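Local coordinates for protein GAF (Saccharomyces cerevisiae, PDB 1F5M) that reduces the R-enantiomer of free methionine sulfoxide to methionine, with thioredoxin as reductant, helping protect the yeast cell against oxidative stress, at the interface of chains A and B. Residues are numbered along the deposited sequence; one frame, centred on the assembly and turned at random. Chains: chain A/B, GAF.

The interface of chains A and B. Residues chain A 9-10, 12, 35, 48, 52; chain B 82, 89-90, 92.
B:Val89 inserts its isopropyl group between helices 21-36 and 42-59 and the 3-10 helix 9-13 of chain A, burying 82 Å² against them. The site is part of the two-fold interface between two copies of the GAF-domain protein, a loop of one docking on helices of the other; the dimer may or may not be the functional form. With CG1 anti to the backbone N (chi1 164°), that methyl points to A:Leu35 while also lying against the carboxamide of A:Asn48. The two side chains meet tip to tip, CD2 of A:Leu35 3.6 Å from CG1 of B:Val89. CG2 lies along helix 42-59, resting on the backbone carbonyl of A:Asn48 and touching A:Leu52 more lightly. On the third side, CB of A:His9 lies by CG1 of B:Val89, and its CB and ring carbons rest against the backbone of B:Ala90. A:Leu35 also supports the pocket from within chain A, its CD1 lying over the imidazole face of A:His12.

Beside this apolar plug, the carboxamide of A:Asn48 reads the backbone of B:Ala90 through a two-point pairing. OD1 of A:Asn48 accepts a hydrogen bond from the backbone N of B:Ala90 at 2.9 Å, while ND2 of A:Asn48 donates to the carbonyl O of B:Ala90, also at 2.9 Å. Both bonds are nearly straight; the first donor is tilted from the carboxamide plane, the second bond lies in it, and together they would hold the group against turning. CD1 of B:Leu82 packs against the same amide, its side chain crossing at about a right angle.

At the rim, B:Gln92 bridges two chain A elements. Its chain bends at chi2 (97°), bringing NE2 of B:Gln92 2.8 Å from O of A:Leu35, on a lone pair, near the end of helix 21-36. NE2 of A:His9 donates to OE1 of B:Gln92 at 2.9 Å. An alanine here would probably leave that carbonyl and the imidazole without their partners across the interface. The A:His9 ring stands 87° to the B:Gln92 amide, its NE2 approaching OE1 from above the carbonyl plane.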
# COMPACT_ATOMS: atom_id res chain seq x y z
N HIS A 9 -7.56 -1.37 -14.91
CA HIS A 9 -6.49 -0.65 -14.18
C HIS A 9 -5.26 -1.52 -13.97
O HIS A 9 -4.12 -1.05 -14.13
CB HIS A 9 -6.95 -0.19 -12.80
CG HIS A 9 -7.90 0.97 -12.84
ND1 HIS A 9 -9.17 0.87 -13.37
CD2 HIS A 9 -7.75 2.25 -12.45
CE1 HIS A 9 -9.76 2.04 -13.30
NE2 HIS A 9 -8.93 2.90 -12.75
N ALA A 10 -5.49 -2.77 -13.56
CA ALA A 10 -4.40 -3.71 -13.27
C ALA A 10 -3.38 -3.88 -14.40
O ALA A 10 -2.19 -4.11 -14.15
CB ALA A 10 -4.98 -5.07 -12.90
N HIS A 12 -1.77 -1.93 -16.17
CA HIS A 12 -0.61 -1.04 -16.14
C HIS A 12 0.64 -1.77 -15.62
O HIS A 12 1.76 -1.34 -15.88
CB HIS A 12 -0.88 0.15 -15.21
CG HIS A 12 -1.70 1.24 -15.84
ND1 HIS A 12 -1.16 2.21 -16.66
CD2 HIS A 12 -3.03 1.50 -15.77
CE1 HIS A 12 -2.13 3.02 -17.07
NE2 HIS A 12 -3.27 2.60 -16.55
N LEU A 35 -2.94 7.51 -14.47
CA LEU A 35 -3.72 7.18 -13.29
C LEU A 35 -3.98 8.31 -12.32
O LEU A 35 -4.99 8.27 -11.65
CB LEU A 35 -3.08 6.02 -12.52
CG LEU A 35 -3.06 4.72 -13.34
CD1 LEU A 35 -1.86 3.87 -12.99
CD2 LEU A 35 -4.39 3.96 -13.07
N ASN A 48 -1.42 3.77 -5.82
CA ASN A 48 -1.24 3.20 -7.17
C ASN A 48 0.23 3.34 -7.57
O ASN A 48 0.83 2.45 -8.22
CB ASN A 48 -2.21 3.88 -8.18
CG ASN A 48 -3.55 3.12 -8.29
OD1 ASN A 48 -3.61 1.94 -7.96
ND2 ASN A 48 -4.60 3.78 -8.77
N LEU A 52 2.87 0.43 -9.10
CA LEU A 52 3.66 0.64 -10.31
C LEU A 52 5.15 0.37 -10.03
O LEU A 52 5.80 -0.43 -10.73
CB LEU A 52 3.51 2.08 -10.83
CG LEU A 52 2.14 2.36 -11.46
CD1 LEU A 52 1.98 3.85 -11.74
CD2 LEU A 52 2.01 1.55 -12.72
N LEU B 82 -9.75 5.51 -3.23
CA LEU B 82 -8.71 4.47 -3.09
C LEU B 82 -7.72 4.80 -1.97
O LEU B 82 -7.16 5.91 -1.94
CB LEU B 82 -7.92 4.36 -4.40
CG LEU B 82 -7.34 3.01 -4.85
CD1 LEU B 82 -6.07 3.23 -5.64
CD2 LEU B 82 -7.13 2.09 -3.74
N VAL B 89 -2.38 -2.15 -9.48
CA VAL B 89 -3.06 -0.85 -9.62
C VAL B 89 -4.61 -1.05 -9.68
O VAL B 89 -5.11 -1.98 -10.31
CB VAL B 89 -2.47 -0.12 -10.87
CG1 VAL B 89 -3.34 1.03 -11.32
CG2 VAL B 89 -1.04 0.41 -10.50
N ALA B 90 -5.34 -0.15 -9.03
CA ALA B 90 -6.78 -0.25 -8.89
C ALA B 90 -7.55 1.05 -9.14
O ALA B 90 -6.95 2.13 -9.21
CB ALA B 90 -7.10 -0.74 -7.48
N GLN B 92 -9.65 4.32 -8.74
CA GLN B 92 -9.46 5.44 -7.82
C GLN B 92 -10.68 5.89 -7.01
O GLN B 92 -10.55 6.43 -5.89
CB GLN B 92 -8.92 6.65 -8.62
CG GLN B 92 -7.69 6.33 -9.45
CD GLN B 92 -8.00 6.02 -10.89
OE1 GLN B 92 -9.00 5.35 -11.21
NE2 GLN B 92 -7.14 6.51 -11.80